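Local coordinates for protein possible thiol-disulfide isomerase (Cytophaga hutchinsonii, PDB 3HCZ) that probably catalyses thiol-disulfide exchange through a thioredoxin-like domain of the AhpC/TSA family, although its function has not been established directly, at residues K81-S85 / K86-G90; T22-L26 / Y27-A31. All blocks are in the same frame, centred on the assembly; numbering follows the deposited sequence.

How the contacts relate
Going from the N terminus, the chain first reaches contact 2, where residues 22-31 lead into strand 33-39. It runs through that strand, helix 49-60 and strand 65-71 to helix 77-86, whose C-terminal end is contact 1, in residues 81-90. Each contact lies within one continuous run of ten residues and closes a local turn: a 3-10 turn in contact 2, a helix end in contact 1. The two are in series and neither nest nor cross. The centres of contacts 1 and 2 are about 20 Å apart and their nearest atoms about 8 Å. Contact 2 lies against strands 33-39, 65-71 and 92-95; contact 1 packs beside helix 49-60 and turns the chain toward strand 92-95.

Contact 1: K81-S85 / K86-G90; sequences KFIRS and KKIGG
Lys86 lies over the ring of Phe82, one helical turn further on, and its side chain can be followed atom by atom. CB starts beside the Phe82 carbonyl, 3.4 Å from O. CG then sits over the ring centre, 3.6 Å from the Phe82 centroid and only 11° off the normal, a CH-pi contact with the face. Bends at chi2 and chi3 turn CD and CE off the ring axis and carry NZ to a weak hydrogen bond with His45 O, within the CGHC motif that is probably the redox site. The ring is placed for this by a Phe82 chi1 of -171°, which sets CG opposite the backbone N. Its edge is used too: Ile88 CD1 lies in the ring plane, 3.8 Å from Phe82 CE2. With an alanine in place of Phe82, the CG methylene of Lys86 would probably lose the ring face it rests on and a gap would open beside Ile88 CD1.

The backbone bonds identify a Schellman motif ending the helix. Lys86 N still makes a helical bond to Phe82 O (2.9 Å), but Lys87 turns to a positive phi of 61°, and Ile88 N reaches back to Ile83 O at 3.1 Å, while Lys87 N to Arg84 O is long and weak. The reversal brings Ile88 across Ile83 at about a right angle, and Ile83 CG2 comes within 3.6 Å of Gly89 CA. One residue back, Ser85 N and OG both bond Lys81 O, from opposite faces of its carbonyl plane.

Around this helix end, Phe82 meets the ring of Trp39, at the end of strand 33-39, and touches Thr50. Ile88 packs on Thr50 and Tyr54, fitting the end of helix 77-86 against helix 49-60 just before strand 92-95.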
ATOM      1  N   LYS A  81      -9.024  -9.267 -12.571  1.00 15.65           N
ATOM      2  CA  LYS A  81      -9.686  -8.554 -13.663  1.00 17.15           C
ATOM      3  C   LYS A  81      -9.400  -7.048 -13.619  1.00 16.55           C
ATOM      4  O   LYS A  81      -9.141  -6.405 -14.644  1.00 16.37           O
ATOM      5  CB  LYS A  81     -11.203  -8.799 -13.634  1.00 16.65           C
ATOM      6  CG  LYS A  81     -11.938  -8.082 -14.770  1.00 20.89           C
ATOM      7  CD  LYS A  81     -13.476  -8.297 -14.765  1.00 26.28           C
ATOM      8  CE  LYS A  81     -13.890  -9.744 -14.430  1.00 28.34           C
ATOM      9  NZ  LYS A  81     -15.379  -9.831 -14.158  1.00 27.54           N
ATOM     10  N   PHE A  82      -9.456  -6.482 -12.431  1.00 16.18           N
ATOM     11  CA  PHE A  82      -9.137  -5.073 -12.288  1.00 15.94           C
ATOM     12  C   PHE A  82      -7.669  -4.817 -12.657  1.00 15.32           C
ATOM     13  O   PHE A  82      -7.381  -3.875 -13.402  1.00 15.09           O
ATOM     14  CB  PHE A  82      -9.392  -4.632 -10.857  1.00 15.39           C
ATOM     15  CG  PHE A  82      -9.300  -3.159 -10.649  1.00 15.40           C
ATOM     16  CD1 PHE A  82     -10.458  -2.382 -10.566  1.00 17.15           C
ATOM     17  CD2 PHE A  82      -8.063  -2.556 -10.477  1.00 17.31           C
ATOM     18  CE1 PHE A  82     -10.389  -1.009 -10.354  1.00 17.40           C
ATOM     19  CE2 PHE A  82      -7.968  -1.185 -10.252  1.00 17.19           C
ATOM     20  CZ  PHE A  82      -9.130  -0.400 -10.178  1.00 15.93           C
ATOM     21  N   ILE A  83      -6.752  -5.623 -12.114  1.00 13.94           N
ATOM     22  CA  ILE A  83      -5.310  -5.415 -12.415  1.00 15.01           C
ATOM     23  C   ILE A  83      -5.042  -5.398 -13.920  1.00 15.64           C
ATOM     24  O   ILE A  83      -4.390  -4.470 -14.428  1.00 15.93           O
ATOM     25  CB  ILE A  83      -4.409  -6.423 -11.692  1.00 14.04           C
ATOM     26  CG1 ILE A  83      -4.495  -6.148 -10.196  1.00 13.86           C
ATOM     27  CG2 ILE A  83      -2.939  -6.384 -12.273  1.00 14.81           C
ATOM     28  CD1 ILE A  83      -3.970  -7.282  -9.323  1.00 15.35           C
ATOM     29  N   ARG A  84      -5.590  -6.386 -14.622  1.00 16.73           N
ATOM     30  CA  ARG A  84      -5.444  -6.508 -16.063  1.00 18.55           C
ATOM     31  C   ARG A  84      -6.055  -5.336 -16.863  1.00 19.25           C
ATOM     32  O   ARG A  84      -5.397  -4.753 -17.766  1.00 19.62           O
ATOM     33  CB  ARG A  84      -6.046  -7.844 -16.531  1.00 19.31           C
ATOM     34  CG  ARG A  84      -5.949  -8.123 -18.040  1.00 23.81           C
ATOM     35  CD  ARG A  84      -6.529  -9.524 -18.352  1.00 31.18           C
ATOM     36  NE  ARG A  84      -6.212  -9.988 -19.708  1.00 39.42           N
ATOM     37  CZ  ARG A  84      -7.110 -10.212 -20.674  1.00 42.84           C
ATOM     38  NH1 ARG A  84      -8.413 -10.028 -20.452  1.00 44.54           N
ATOM     39  NH2 ARG A  84      -6.709 -10.632 -21.878  1.00 45.50           N
ATOM     40  N   SER A  85      -7.298  -4.992 -16.547  1.00 18.98           N
ATOM     41  CA  SER A  85      -8.007  -4.014 -17.346  1.00 18.23           C
ATOM     42  C   SER A  85      -7.531  -2.591 -17.083  1.00 17.69           C
ATOM     43  O   SER A  85      -7.422  -1.792 -18.005  1.00 16.11           O
ATOM     44  CB  SER A  85      -9.515  -4.156 -17.188  1.00 19.30           C
ATOM     45  OG  SER A  85      -9.927  -3.687 -15.929  1.00 23.00           O
ATOM     46  N   LYS A  86      -7.230  -2.277 -15.830  1.00 16.39           N
ATOM     47  CA  LYS A  86      -6.692  -0.973 -15.514  1.00 16.72           C
ATOM     48  C   LYS A  86      -5.171  -0.911 -15.708  1.00 16.60           C
ATOM     49  O   LYS A  86      -4.584   0.162 -15.598  1.00 16.06           O
ATOM     50  CB  LYS A  86      -7.063  -0.595 -14.085  1.00 16.88           C
ATOM     51  CG  LYS A  86      -8.568  -0.718 -13.813  1.00 19.68           C
ATOM     52  CD  LYS A  86      -9.355   0.318 -14.565  1.00 20.92           C
ATOM     53  CE  LYS A  86      -9.104   1.724 -14.013  1.00 24.38           C
ATOM     54  NZ  LYS A  86     -10.062   2.726 -14.619  1.00 26.81           N
ATOM     55  N   LYS A  87      -4.531  -2.055 -15.977  1.00 16.13           N
ATOM     56  CA  LYS A  87      -3.088  -2.091 -16.292  1.00 15.76           C
ATOM     57  C   LYS A  87      -2.243  -1.560 -15.149  1.00 16.05           C
ATOM     58  O   LYS A  87      -1.428  -0.627 -15.297  1.00 16.32           O
ATOM     59  CB  LYS A  87      -2.822  -1.338 -17.599  1.00 16.57           C
ATOM     60  CG  LYS A  87      -3.407  -2.037 -18.826  1.00 18.61           C
ATOM     61  CD  LYS A  87      -3.720  -0.987 -19.838  1.00 24.04           C
ATOM     62  CE  LYS A  87      -3.007  -1.260 -21.118  1.00 28.55           C
ATOM     63  NZ  LYS A  87      -3.529  -2.499 -21.740  1.00 31.38           N
ATOM     64  N   ILE A  88      -2.461  -2.143 -13.969  1.00 15.14           N
ATOM     65  CA  ILE A  88      -1.699  -1.753 -12.770  1.00 14.90           C
ATOM     66  C   ILE A  88      -0.883  -2.935 -12.261  1.00 14.05           C
ATOM     67  O   ILE A  88      -0.642  -3.078 -11.070  1.00 15.00           O
ATOM     68  CB  ILE A  88      -2.617  -1.189 -11.644  1.00 14.35           C
ATOM     69  CG1 ILE A  88      -3.707  -2.233 -11.257  1.00 15.59           C
ATOM     70  CG2 ILE A  88      -3.253   0.173 -12.106  1.00 15.04           C
ATOM     71  CD1 ILE A  88      -4.297  -2.014  -9.851  1.00 15.84           C
ATOM     72  N   GLY A  89      -0.448  -3.788 -13.186  1.00 14.88           N
ATOM     73  CA  GLY A  89       0.297  -4.979 -12.767  1.00 14.47           C
ATOM     74  C   GLY A  89       1.754  -4.756 -12.340  1.00 15.76           C
ATOM     75  O   GLY A  89       2.378  -5.699 -11.807  1.00 15.09           O
ATOM     76  N   GLY A  90       2.300  -3.548 -12.553  1.00 14.15           N
ATOM     77  CA  GLY A  90       3.749  -3.357 -12.379  1.00 14.39           C
ATOM     78  C   GLY A  90       4.217  -3.309 -10.928  1.00 14.76           C
ATOM     79  O   GLY A  90       5.371  -3.709 -10.616  1.00 13.83           O
TER

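Contact 2: T22-L26 / Y27-A31; sequences TYRYL and YDVQA
Tyr25 and Asp28 are joined twice, once directly through the backbone and once through water. Asp28 N donates to Tyr25 O at 3.0 Å. The water accepts from Tyr25 N (3.0 Å) and donates to Asp28 OD2 (2.6 Å), so Tyr25 O is satisfied by the Asp28 amide and Tyr25 N by the water that Asp28 OD2 holds. The carboxylate is brought there by an Asp28 chi1 of -70°, which keeps CG beside its own backbone N. It then runs alongside the Tyr25 side chain, both pointing the same way, with carboxylate and ring planes 20° apart; OD2 comes to 3.4 Å from Tyr25 CD2.

One residue on, Val29 N donates to Leu26 O at 3.1 Å. Two successive bonds from residue i+3 to residue i define a short 3-10 turn. It lies just ahead of strand 33-39, the first strand of the thioredoxin-like sheet. Backbone bonds pair Arg24 with Met16 and Leu26 with Leu14, an antiparallel pairing consistent with the N-terminal beta-hairpin common in this family.

Other polar atoms of the turn look outside it. Tyr27 N is bonded to Asn13 OD1 and Tyr27 OH to Ala11 O. Val29 O accepts from Lys122 NZ, and just before the turn Arg24 O accepts from Tyr68 OH.

Val29 CG2 lies 3.5 Å from Leu26 O, beside the carbonyl that its own amide bonds, and the Arg24 guanidinium approaches the same methyl obliquely, NH1 to Val29 CG2 4.4 Å. Leu26 CG meets Tyr27 CD1 at 4.2 Å, and both Leu26 and Val29 pack on Thr34 and Tyr68 of the sheet.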
ATOM      1  N   THR A  22       2.020 -16.431  -4.605  1.00 12.91           N
ATOM      2  CA  THR A  22       3.251 -16.666  -3.895  1.00 13.11           C
ATOM      3  C   THR A  22       3.456 -15.634  -2.786  1.00 13.44           C
ATOM      4  O   THR A  22       3.200 -14.428  -2.996  1.00 13.85           O
ATOM      5  CB  THR A  22       4.436 -16.596  -4.868  1.00 12.32           C
ATOM      6  OG1 THR A  22       4.178 -17.508  -5.935  1.00 15.15           O
ATOM      7  CG2 THR A  22       5.684 -17.011  -4.173  1.00 14.11           C
ATOM      8  N   TYR A  23       3.922 -16.082  -1.615  1.00 13.69           N
ATOM      9  CA  TYR A  23       4.104 -15.158  -0.481  1.00 13.14           C
ATOM     10  C   TYR A  23       5.034 -14.011  -0.835  1.00 14.21           C
ATOM     11  O   TYR A  23       6.111 -14.251  -1.406  1.00 13.70           O
ATOM     12  CB  TYR A  23       4.677 -15.864   0.753  1.00 12.40           C
ATOM     13  CG  TYR A  23       3.661 -16.636   1.550  1.00 13.74           C
ATOM     14  CD1 TYR A  23       2.543 -15.979   2.129  1.00 15.17           C
ATOM     15  CD2 TYR A  23       3.810 -18.027   1.758  1.00 15.84           C
ATOM     16  CE1 TYR A  23       1.600 -16.692   2.896  1.00 17.70           C
ATOM     17  CE2 TYR A  23       2.872 -18.748   2.526  1.00 17.59           C
ATOM     18  CZ  TYR A  23       1.779 -18.068   3.088  1.00 15.69           C
ATOM     19  OH  TYR A  23       0.882 -18.772   3.844  1.00 17.24           O
ATOM     20  N   ARG A  24       4.605 -12.788  -0.510  1.00 13.62           N
ATOM     21  CA  ARG A  24       5.469 -11.610  -0.528  1.00 15.55           C
ATOM     22  C   ARG A  24       5.219 -10.832   0.749  1.00 14.92           C
ATOM     23  O   ARG A  24       4.336  -9.965   0.796  1.00 16.40           O
ATOM     24  CB  ARG A  24       5.198 -10.746  -1.776  1.00 15.22           C
ATOM     25  CG  ARG A  24       5.500 -11.419  -3.136  1.00 15.33           C
ATOM     26  CD  ARG A  24       7.016 -11.772  -3.370  1.00 16.18           C
ATOM     27  NE  ARG A  24       7.904 -10.701  -2.867  1.00 18.65           N
ATOM     28  CZ  ARG A  24       8.119  -9.527  -3.472  1.00 19.41           C
ATOM     29  NH1 ARG A  24       8.898  -8.642  -2.891  1.00 22.70           N
ATOM     30  NH2 ARG A  24       7.578  -9.219  -4.651  1.00 15.57           N
ATOM     31  N   TYR A  25       5.932 -11.183   1.815  1.00 14.94           N
ATOM     32  CA  TYR A  25       5.710 -10.501   3.100  1.00 14.75           C
ATOM     33  C   TYR A  25       6.076  -9.036   3.036  1.00 15.38           C
ATOM     34  O   TYR A  25       7.089  -8.654   2.411  1.00 16.38           O
ATOM     35  CB  TYR A  25       6.510 -11.098   4.277  1.00 15.28           C
ATOM     36  CG  TYR A  25       6.366 -12.586   4.550  1.00 16.57           C
ATOM     37  CD1 TYR A  25       5.324 -13.369   3.959  1.00 16.27           C
ATOM     38  CD2 TYR A  25       7.266 -13.205   5.429  1.00 15.91           C
ATOM     39  CE1 TYR A  25       5.228 -14.787   4.231  1.00 14.46           C
ATOM     40  CE2 TYR A  25       7.174 -14.579   5.728  1.00 17.59           C
ATOM     41  CZ  TYR A  25       6.155 -15.348   5.116  1.00 15.58           C
ATOM     42  OH  TYR A  25       6.103 -16.661   5.431  1.00 16.40           O
ATOM     43  N   LEU A  26       5.276  -8.216   3.721  1.00 15.66           N
ATOM     44  CA  LEU A  26       5.560  -6.776   3.765  1.00 15.88           C
ATOM     45  C   LEU A  26       6.992  -6.479   4.218  1.00 16.11           C
ATOM     46  O   LEU A  26       7.710  -5.651   3.594  1.00 16.87           O
ATOM     47  CB  LEU A  26       4.531  -6.043   4.656  1.00 13.98           C
ATOM     48  CG  LEU A  26       4.869  -4.566   4.900  1.00 16.24           C
ATOM     49  CD1 LEU A  26       4.786  -3.781   3.573  1.00 16.09           C
ATOM     50  CD2 LEU A  26       3.884  -3.986   5.958  1.00 14.12           C
ATOM     51  N   TYR A  27       7.431  -7.155   5.279  1.00 15.55           N
ATOM     52  CA  TYR A  27       8.719  -6.873   5.848  1.00 16.60           C
ATOM     53  C   TYR A  27       9.885  -7.263   4.927  1.00 17.30           C
ATOM     54  O   TYR A  27      11.028  -6.789   5.104  1.00 17.70           O
ATOM     55  CB  TYR A  27       8.858  -7.604   7.197  1.00 17.66           C
ATOM     56  CG  TYR A  27       8.171  -6.888   8.370  1.00 17.72           C
ATOM     57  CD1 TYR A  27       7.226  -5.889   8.159  1.00 22.05           C
ATOM     58  CD2 TYR A  27       8.419  -7.283   9.673  1.00 18.92           C
ATOM     59  CE1 TYR A  27       6.588  -5.248   9.227  1.00 18.09           C
ATOM     60  CE2 TYR A  27       7.793  -6.671  10.753  1.00 19.13           C
ATOM     61  CZ  TYR A  27       6.881  -5.657  10.521  1.00 20.83           C
ATOM     62  OH  TYR A  27       6.282  -5.073  11.604  1.00 21.30           O
ATOM     63  N   ASP A  28       9.605  -8.092   3.943  1.00 16.87           N
ATOM     64  CA  ASP A  28      10.633  -8.530   2.997  1.00 18.43           C
ATOM     65  C   ASP A  28      10.807  -7.604   1.791  1.00 17.65           C
ATOM     66  O   ASP A  28      11.753  -7.787   0.993  1.00 17.59           O
ATOM     67  CB  ASP A  28      10.354  -9.969   2.528  1.00 18.74           C
ATOM     68  CG  ASP A  28      10.569 -10.975   3.632  1.00 22.15           C
ATOM     69  OD1 ASP A  28      11.444 -10.715   4.476  1.00 24.36           O
ATOM     70  OD2 ASP A  28       9.866 -12.011   3.684  1.00 23.77           O
ATOM     71  N   VAL A  29       9.953  -6.604   1.682  1.00 15.79           N
ATOM     72  CA  VAL A  29      10.051  -5.607   0.638  1.00 16.91           C
ATOM     73  C   VAL A  29      11.275  -4.742   0.923  1.00 17.29           C
ATOM     74  O   VAL A  29      11.449  -4.301   2.058  1.00 18.11           O
ATOM     75  CB  VAL A  29       8.787  -4.756   0.544  1.00 17.71           C
ATOM     76  CG1 VAL A  29       8.987  -3.630  -0.495  1.00 18.68           C
ATOM     77  CG2 VAL A  29       7.600  -5.694   0.119  1.00 18.12           C
ATOM     78  N   GLN A  30      12.099  -4.548  -0.091  1.00 16.47           N
ATOM     79  CA  GLN A  30      13.229  -3.650  -0.047  0.50 17.59           C
ATOM     80  C   GLN A  30      12.975  -2.417  -0.797  1.00 17.33           C
ATOM     81  O   GLN A  30      12.982  -2.440  -1.985  1.00 18.06           O
ATOM     82  CB  GLN A  30      14.421  -4.230  -0.759  0.50 18.42           C
ATOM     83  CG  GLN A  30      14.644  -5.580  -0.510  0.50 20.41           C
ATOM     84  CD  GLN A  30      15.605  -5.716   0.553  0.50 23.75           C
ATOM     85  OE1 GLN A  30      15.243  -5.601   1.689  0.50 25.90           O
ATOM     86  NE2 GLN A  30      16.865  -5.939   0.209  0.50 24.57           N
ATOM     87  N   ALA A  31      12.833  -1.328  -0.098  1.00 16.53           N
ATOM     88  CA  ALA A  31      12.575  -0.056  -0.770  1.00 15.85           C
ATOM     89  C   ALA A  31      12.838   1.094   0.207  1.00 15.71           C
ATOM     90  O   ALA A  31      12.584   0.969   1.412  1.00 15.89           O
ATOM     91  CB  ALA A  31      11.065  -0.004  -1.241  1.00 15.92           C
TER
HETATM   92  O   HOH W   1       8.427 -12.827   1.674  1.00 21.09           O